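Uncharacterized protein (Bacteroides ovatus, PDB 4ID2) is of unknown function but belongs to the DUF4738 family and adopts a beta-barrel-like fold. Local coordinates at residues Arg51-Asn56 with Val69-Val74; Lys105-Gly110 with Ser126-Gln131. One frame throughout, in Å; residues are numbered along the deposited sequence.

Contact 1 and contact 2 are antiparallel strand pairings in the two different sheets of the barrel-like fold, their centres about 11 Å apart. Contact 1 joins strands 43-53 and 67-79 of the mixed sheet, contact 2 the hairpin strands 107-116 and 121-128 of the four-stranded one. Each is partly buried. Around Thr52, Lys72 and Asp54 contact 1 has charged groups, waters and a sulfate ion, whereas contact 2 relies more on apolar packing and a beta bulge. Side chains of contact 1 also hydrogen-bond to the backbone of strand 107-116, tying the two sheets together.

Contact 1: residues Arg51-Asn56 with Val69-Val74; sequences RTPDDN and VDNKIV. With SO4 (sulfate ion), chain C.
This contact is an antiparallel strand pairing in the mixed sheet of the barrel-like fold, where the end of strand 43-53 runs beside strand 67-79. Thr52 and Lys72 form a hydrogen-bonded pair: Thr52 N donates to Lys72 O at 3.1 Å and Lys72 N returns a bond to Thr52 O, both nearly along the C=O axes. Two residues on, Asp54 N donates to Asp70 O at 2.8 Å, extending the pairing past Pro53, which has no N-H to give.

On the face of Arg51 and Ile73, CG of Arg51 lies anti to the backbone N (chi1 -170°) and packs 3.6 Å from Ile73 CG1. The arginine chain then bends at chi3 and runs obliquely past Asn71, NH1 donating to Gln30 O and NH2 to Glu109 O. A water accepts from Arg51 NE and donates to Asn71 OD1, while Asn71 ND2 donates to Leu108 O. Beyond Pro53, Val69 sets CG1 against the proline CB and CG2 against Asp54 O.

On the face of Thr52 and Lys72, the lysine stretches alongside the threonine, Lys72 CE 3.5 Å from Thr52 OG1. Past Pro53, Asp54 OD1 accepts from Asn56 N in an Asx turn, and Asn56 ND2 donates to O1 of a sulfate, probably from the crystallisation liquor. Lys72 NZ and Asp54 OD1 stay apart but share one water, which also donates to sulfate O4 at 2.9 Å.

Contact 2: residues Lys105-Gly110 with Ser126-Gln131; sequences KSILEG and SVCYPQ
Backbone hydrogen bonds hold segments 105-110 and 126-131 together. Ile107 N gives to Cys128 O at 2.7 Å and Cys128 N gives back to Ile107 O, both in the carbonyl planes. Farther along, Ser126 O takes Glu109 N at 2.9 Å and, weakly, Gly110 N, while Ser126 N donates to Gly110 O.

Apolar packing follows on both faces. Ile107, with CG1 in the crowded position between backbone N and carbonyl carbon (chi1 57°), places CG1 3.5 Å from Cys128 SG and meets Pro130 tip to tip through CD1 and CG2, both near Pro130 CG. An alanine here would remove CG1, CG2 and CD1 and would probably loosen the packing against Cys128 and Pro130. On the other face Leu108 crosses Val127 at about a right angle, CD1 to CG1. Ser106 CB sits over one face of the Tyr129 ring, 4.1 Å from its centroid, in a CH-pi contact.

Among polar side chains, Glu109 extends until OE1 lies 3.2 Å from Ser126 OG, and its OE2 forms a salt bridge with Lys115 of a second subunit. The register shift, with Glu109 and Gly110 both opposite Ser126, is that of a classic beta bulge in an antiparallel beta hairpin.

Contact 1: residues Arg51-Asn56 with Val69-Val74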
ATOM      1  N   ARG A  51      25.191   5.967  -6.960  1.00 40.69           N
ATOM      2  CA  ARG A  51      24.761   4.712  -7.562  1.00 40.19           C
ATOM      3  C   ARG A  51      25.577   4.466  -8.809  1.00 46.36           C
ATOM      4  O   ARG A  51      25.735   5.371  -9.625  1.00 46.96           O
ATOM      5  CB  ARG A  51      23.280   4.743  -7.910  1.00 37.04           C
ATOM      6  CG  ARG A  51      22.713   3.384  -8.318  1.00 42.27           C
ATOM      7  CD  ARG A  51      21.304   3.546  -8.825  1.00 43.09           C
ATOM      8  NE  ARG A  51      21.303   4.116 -10.170  1.00 51.67           N
ATOM      9  CZ  ARG A  51      20.265   4.705 -10.759  1.00 59.61           C
ATOM     10  NH1 ARG A  51      20.386   5.206 -11.978  1.00 48.49           N
ATOM     11  NH2 ARG A  51      19.094   4.795 -10.133  1.00 31.68           N
ATOM     12  N   THR A  52      26.125   3.262  -8.948  1.00 44.28           N
ATOM     13  CA  THR A  52      26.871   2.879 -10.136  1.00 46.13           C
ATOM     14  C   THR A  52      26.528   1.445 -10.475  1.00 52.29           C
ATOM     15  O   THR A  52      26.192   0.671  -9.568  1.00 50.88           O
ATOM     16  CB  THR A  52      28.394   3.045  -9.946  1.00 49.15           C
ATOM     17  OG1 THR A  52      28.821   2.216  -8.862  1.00 47.99           O
ATOM     18  CG2 THR A  52      28.811   4.498  -9.713  1.00 45.46           C
ATOM     19  N   PRO A  53      26.612   1.051 -11.759  1.00 51.52           N
ATOM     20  CA  PRO A  53      26.390  -0.361 -12.088  1.00 52.82           C
ATOM     21  C   PRO A  53      27.493  -1.218 -11.477  1.00 58.10           C
ATOM     22  O   PRO A  53      28.655  -0.797 -11.456  1.00 58.85           O
ATOM     23  CB  PRO A  53      26.424  -0.397 -13.626  1.00 56.52           C
ATOM     24  CG  PRO A  53      26.497   1.010 -14.075  1.00 60.71           C
ATOM     25  CD  PRO A  53      27.013   1.825 -12.949  1.00 54.58           C
ATOM     26  N   ASP A  54      27.130  -2.395 -10.956  1.00 54.71           N
ATOM     27  CA  ASP A  54      28.096  -3.322 -10.387  1.00 56.02           C
ATOM     28  C   ASP A  54      28.112  -4.566 -11.269  1.00 61.40           C
ATOM     29  O   ASP A  54      27.181  -5.376 -11.250  1.00 59.45           O
ATOM     30  CB  ASP A  54      27.775  -3.647  -8.919  1.00 56.48           C
ATOM     31  CG  ASP A  54      28.932  -4.294  -8.166  1.00 63.82           C
ATOM     32  OD1 ASP A  54      29.900  -4.726  -8.819  1.00 67.43           O
ATOM     33  OD2 ASP A  54      28.846  -4.403  -6.926  1.00 64.96           O
ATOM     34  N   ASP A  55      29.182  -4.696 -12.065  1.00 61.78           N
ATOM     35  CA  ASP A  55      29.366  -5.821 -12.985  1.00 64.55           C
ATOM     36  C   ASP A  55      29.670  -7.136 -12.246  1.00 67.24           C
ATOM     37  O   ASP A  55      29.505  -8.204 -12.831  1.00 68.69           O
ATOM     38  CB  ASP A  55      30.495  -5.512 -13.981  1.00 69.54           C
ATOM     39  CG  ASP A  55      30.227  -4.297 -14.860  1.00 83.61           C
ATOM     40  OD1 ASP A  55      30.236  -3.164 -14.326  1.00 81.86           O
ATOM     41  OD2 ASP A  55      30.057  -4.477 -16.088  1.00 93.47           O
ATOM     42  N   ASN A  56      30.096  -7.063 -10.970  1.00 61.83           N
ATOM     43  CA  ASN A  56      30.418  -8.243 -10.163  1.00 62.57           C
ATOM     44  C   ASN A  56      29.167  -8.892  -9.560  1.00 63.90           C
ATOM     45  O   ASN A  56      29.236 -10.048  -9.152  1.00 64.92           O
ATOM     46  CB  ASN A  56      31.402  -7.871  -9.048  1.00 62.04           C
ATOM     47  CG  ASN A  56      32.690  -7.278  -9.569  1.00 75.33           C
ATOM     48  OD1 ASN A  56      33.058  -7.448 -10.739  1.00 60.42           O
ATOM     49  ND2 ASN A  56      33.385  -6.532  -8.725  1.00 69.80           N
ATOM     50  N   VAL A  69      22.201  -5.380 -15.668  1.00 60.42           N
ATOM     51  CA  VAL A  69      23.256  -5.427 -14.650  1.00 58.89           C
ATOM     52  C   VAL A  69      22.717  -4.684 -13.413  1.00 57.64           C
ATOM     53  O   VAL A  69      22.067  -3.637 -13.546  1.00 55.22           O
ATOM     54  CB  VAL A  69      24.624  -4.877 -15.142  1.00 64.60           C
ATOM     55  CG1 VAL A  69      24.640  -3.366 -15.205  1.00 62.88           C
ATOM     56  CG2 VAL A  69      25.760  -5.355 -14.252  1.00 65.08           C
ATOM     57  N   ASP A  70      22.945  -5.249 -12.221  1.00 51.40           N
ATOM     58  CA  ASP A  70      22.462  -4.669 -10.969  1.00 47.33           C
ATOM     59  C   ASP A  70      23.400  -3.537 -10.510  1.00 48.69           C
ATOM     60  O   ASP A  70      24.504  -3.391 -11.045  1.00 48.78           O
ATOM     61  CB  ASP A  70      22.349  -5.763  -9.901  1.00 48.57           C
ATOM     62  CG  ASP A  70      21.417  -5.457  -8.743  1.00 52.85           C
ATOM     63  OD1 ASP A  70      20.912  -4.309  -8.664  1.00 50.73           O
ATOM     64  OD2 ASP A  70      21.213  -6.347  -7.906  1.00 59.00           O
ATOM     65  N   ASN A  71      22.954  -2.731  -9.529  1.00 42.15           N
ATOM     66  CA  ASN A  71      23.730  -1.599  -9.032  1.00 40.63           C
ATOM     67  C   ASN A  71      24.192  -1.757  -7.598  1.00 42.34           C
ATOM     68  O   ASN A  71      23.608  -2.513  -6.821  1.00 41.76           O
ATOM     69  CB  ASN A  71      22.880  -0.317  -9.101  1.00 38.93           C
ATOM     70  CG  ASN A  71      22.321  -0.031 -10.470  1.00 59.26           C
ATOM     71  OD1 ASN A  71      23.045   0.365 -11.385  1.00 49.41           O
ATOM     72  ND2 ASN A  71      21.022  -0.227 -10.654  1.00 49.13           N
ATOM     73  N   LYS A  72      25.219  -0.974  -7.247  1.00 37.88           N
ATOM     74  CA  LYS A  72      25.707  -0.802  -5.884  1.00 37.15           C
ATOM     75  C   LYS A  72      25.473   0.661  -5.540  1.00 42.40           C
ATOM     76  O   LYS A  72      25.498   1.498  -6.446  1.00 41.03           O
ATOM     77  CB  LYS A  72      27.185  -1.204  -5.714  1.00 40.35           C
ATOM     78  CG  LYS A  72      28.203  -0.323  -6.434  1.00 50.08           C
ATOM     79  CD  LYS A  72      29.628  -0.848  -6.224  1.00 55.96           C
ATOM     80  CE  LYS A  72      30.647   0.006  -6.932  1.00 68.93           C
ATOM     81  NZ  LYS A  72      32.033  -0.447  -6.656  1.00 84.49           N
ATOM     82  N   ILE A  73      25.228   0.981  -4.261  1.00 39.28           N
ATOM     83  CA  ILE A  73      25.034   2.361  -3.839  1.00 38.32           C
ATOM     84  C   ILE A  73      25.969   2.645  -2.681  1.00 41.54           C
ATOM     85  O   ILE A  73      25.815   2.039  -1.630  1.00 40.47           O
ATOM     86  CB  ILE A  73      23.552   2.678  -3.489  1.00 40.73           C
ATOM     87  CG1 ILE A  73      22.693   2.650  -4.774  1.00 41.25           C
ATOM     88  CG2 ILE A  73      23.458   4.057  -2.837  1.00 40.17           C
ATOM     89  CD1 ILE A  73      21.243   2.895  -4.613  1.00 43.14           C
ATOM     90  N   VAL A  74      26.920   3.574  -2.853  1.00 39.02           N
ATOM     91  CA  VAL A  74      27.821   3.961  -1.772  1.00 39.15           C
ATOM     92  C   VAL A  74      27.164   5.119  -1.028  1.00 44.44           C
ATOM     93  O   VAL A  74      26.899   6.146  -1.642  1.00 43.18           O
ATOM     94  CB  VAL A  74      29.233   4.333  -2.281  1.00 44.24           C
ATOM     95  CG1 VAL A  74      30.124   4.806  -1.126  1.00 44.88           C
ATOM     96  CG2 VAL A  74      29.882   3.152  -3.007  1.00 45.20           C
TER
HETATM   97  S   SO4 C 201      32.468  -5.278  -5.841  1.00 89.75           S
HETATM   98  O1  SO4 C 201      33.407  -6.390  -5.891  1.00 91.44           O
HETATM   99  O2  SO4 C 201      31.130  -5.796  -5.595  1.00 89.01           O
HETATM  100  O3  SO4 C 201      32.867  -4.381  -4.762  1.00 90.66           O
HETATM  101  O4  SO4 C 201      32.487  -4.554  -7.111  1.00 89.03           O
HETATM  102  O   HOH W   1      23.575   2.992 -11.761  1.00 37.86           O
HETATM  103  O   HOH W   2      28.365   3.357  -6.399  1.00 38.05           O
HETATM  104  O   HOH W   3      31.883  -2.384  -8.966  1.00 74.91           O

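Contact 2: residues Lys105-Gly110 with Ser126-Gln131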
ATOM      1  N   LYS A 105      14.756 -11.187  -8.642  1.00 65.71           N
ATOM      2  CA  LYS A 105      14.207 -10.596  -9.872  1.00 65.30           C
ATOM      3  C   LYS A 105      14.255  -9.040  -9.902  1.00 65.02           C
ATOM      4  O   LYS A 105      13.837  -8.465 -10.908  1.00 64.48           O
ATOM      5  CB  LYS A 105      12.740 -11.036 -10.061  1.00 69.64           C
ATOM      6  CG  LYS A 105      12.533 -12.538 -10.218  1.00 89.37           C
ATOM      7  CD  LYS A 105      11.041 -12.873 -10.251  1.00102.01           C
ATOM      8  CE  LYS A 105      10.765 -14.353 -10.330  1.00113.83           C
ATOM      9  NZ  LYS A 105       9.306 -14.640 -10.379  1.00121.84           N
ATOM     10  N   SER A 106      14.748  -8.357  -8.839  1.00 58.67           N
ATOM     11  CA  SER A 106      14.769  -6.882  -8.765  1.00 55.79           C
ATOM     12  C   SER A 106      16.186  -6.295  -8.827  1.00 58.48           C
ATOM     13  O   SER A 106      17.150  -7.034  -8.672  1.00 58.73           O
ATOM     14  CB  SER A 106      14.106  -6.419  -7.469  1.00 56.85           C
ATOM     15  OG  SER A 106      14.948  -6.573  -6.338  1.00 62.80           O
ATOM     16  N   ILE A 107      16.306  -4.958  -9.012  1.00 53.50           N
ATOM     17  CA  ILE A 107      17.607  -4.272  -9.026  1.00 52.60           C
ATOM     18  C   ILE A 107      17.587  -3.093  -8.046  1.00 52.78           C
ATOM     19  O   ILE A 107      16.567  -2.412  -7.942  1.00 51.00           O
ATOM     20  CB  ILE A 107      18.046  -3.811 -10.450  1.00 56.73           C
ATOM     21  CG1 ILE A 107      17.015  -2.903 -11.117  1.00 56.91           C
ATOM     22  CG2 ILE A 107      18.361  -5.022 -11.326  1.00 60.41           C
ATOM     23  CD1 ILE A 107      17.522  -2.227 -12.377  1.00 70.15           C
ATOM     24  N   LEU A 108      18.716  -2.844  -7.336  1.00 47.98           N
ATOM     25  CA  LEU A 108      18.809  -1.722  -6.402  1.00 45.57           C
ATOM     26  C   LEU A 108      18.685  -0.435  -7.205  1.00 49.31           C
ATOM     27  O   LEU A 108      19.485  -0.197  -8.104  1.00 50.88           O
ATOM     28  CB  LEU A 108      20.127  -1.763  -5.600  1.00 45.13           C
ATOM     29  CG  LEU A 108      20.296  -0.662  -4.538  1.00 48.07           C
ATOM     30  CD1 LEU A 108      19.194  -0.727  -3.482  1.00 47.68           C
ATOM     31  CD2 LEU A 108      21.650  -0.736  -3.873  1.00 47.87           C
ATOM     32  N   GLU A 109      17.652   0.352  -6.929  1.00 45.14           N
ATOM     33  CA  GLU A 109      17.349   1.563  -7.682  1.00 44.28           C
ATOM     34  C   GLU A 109      17.891   2.810  -7.025  1.00 44.97           C
ATOM     35  O   GLU A 109      18.372   3.687  -7.732  1.00 44.77           O
ATOM     36  CB  GLU A 109      15.821   1.711  -7.836  1.00 45.81           C
ATOM     37  CG  GLU A 109      15.395   2.786  -8.833  1.00 59.49           C
ATOM     38  CD  GLU A 109      13.906   3.058  -8.916  1.00 96.30           C
ATOM     39  OE1 GLU A 109      13.210   2.929  -7.882  1.00 98.34           O
ATOM     40  OE2 GLU A 109      13.443   3.459 -10.009  1.00 98.97           O
ATOM     41  N   GLY A 110      17.688   2.958  -5.725  1.00 39.80           N
ATOM     42  CA  GLY A 110      18.093   4.187  -5.064  1.00 39.11           C
ATOM     43  C   GLY A 110      18.017   4.163  -3.554  1.00 42.12           C
ATOM     44  O   GLY A 110      17.296   3.353  -2.967  1.00 39.82           O
ATOM     45  N   SER A 126      14.872   1.834  -2.348  1.00 44.38           N
ATOM     46  CA  SER A 126      13.995   1.105  -3.249  1.00 45.12           C
ATOM     47  C   SER A 126      14.746   0.148  -4.163  1.00 50.11           C
ATOM     48  O   SER A 126      15.853   0.443  -4.614  1.00 49.14           O
ATOM     49  CB  SER A 126      13.180   2.073  -4.105  1.00 48.30           C
ATOM     50  OG  SER A 126      14.011   2.972  -4.820  1.00 56.27           O
ATOM     51  N   VAL A 127      14.099  -0.994  -4.451  1.00 48.83           N
ATOM     52  CA  VAL A 127      14.534  -1.999  -5.419  1.00 50.65           C
ATOM     53  C   VAL A 127      13.414  -2.023  -6.467  1.00 58.22           C
ATOM     54  O   VAL A 127      12.243  -1.942  -6.094  1.00 57.69           O
ATOM     55  CB  VAL A 127      14.860  -3.398  -4.819  1.00 55.23           C
ATOM     56  CG1 VAL A 127      15.964  -3.306  -3.772  1.00 54.06           C
ATOM     57  CG2 VAL A 127      13.627  -4.078  -4.227  1.00 56.03           C
ATOM     58  N   CYS A 128      13.757  -2.051  -7.758  1.00 57.57           N
ATOM     59  CA  CYS A 128      12.764  -1.997  -8.829  1.00 59.36           C
ATOM     60  C   CYS A 128      12.878  -3.204  -9.753  1.00 66.42           C
ATOM     61  O   CYS A 128      13.913  -3.866  -9.795  1.00 66.07           O
ATOM     62  CB  CYS A 128      12.911  -0.695  -9.608  1.00 59.23           C
ATOM     63  SG  CYS A 128      14.282  -0.690 -10.789  1.00 64.12           S
ATOM     64  N   TYR A 129      11.807  -3.460 -10.514  1.00 65.90           N
ATOM     65  CA  TYR A 129      11.746  -4.559 -11.472  1.00 68.93           C
ATOM     66  C   TYR A 129      12.032  -3.998 -12.853  1.00 74.54           C
ATOM     67  O   TYR A 129      11.289  -3.127 -13.306  1.00 73.30           O
ATOM     68  CB  TYR A 129      10.385  -5.258 -11.398  1.00 72.09           C
ATOM     69  CG  TYR A 129      10.218  -5.901 -10.044  1.00 74.50           C
ATOM     70  CD1 TYR A 129      10.816  -7.124  -9.759  1.00 77.89           C
ATOM     71  CD2 TYR A 129       9.659  -5.195  -8.985  1.00 74.12           C
ATOM     72  CE1 TYR A 129      10.777  -7.669  -8.479  1.00 78.96           C
ATOM     73  CE2 TYR A 129       9.626  -5.724  -7.697  1.00 75.07           C
ATOM     74  CZ  TYR A 129      10.167  -6.972  -7.452  1.00 84.21           C
ATOM     75  OH  TYR A 129      10.149  -7.485  -6.180  1.00 85.64           O
ATOM     76  N   PRO A 130      13.127  -4.431 -13.522  1.00 73.66           N
ATOM     77  CA  PRO A 130      13.459  -3.861 -14.839  1.00 74.93           C
ATOM     78  C   PRO A 130      12.323  -3.902 -15.870  1.00 81.92           C
ATOM     79  O   PRO A 130      11.496  -4.818 -15.852  1.00 82.71           O
ATOM     80  CB  PRO A 130      14.630  -4.723 -15.311  1.00 78.14           C
ATOM     81  CG  PRO A 130      15.239  -5.258 -14.090  1.00 81.22           C
ATOM     82  CD  PRO A 130      14.137  -5.425 -13.099  1.00 75.79           C
ATOM     83  N   GLN A 131      12.304  -2.889 -16.775  1.00 79.39           N
ATOM     84  CA  GLN A 131      11.327  -2.715 -17.866  1.00 81.09           C
ATOM     85  C   GLN A 131       9.892  -2.422 -17.355  1.00 84.53           C
ATOM     86  O   GLN A 131       8.931  -2.586 -18.117  1.00 86.24           O
ATOM     87  CB  GLN A 131      11.314  -3.930 -18.819  1.00 85.53           C
TER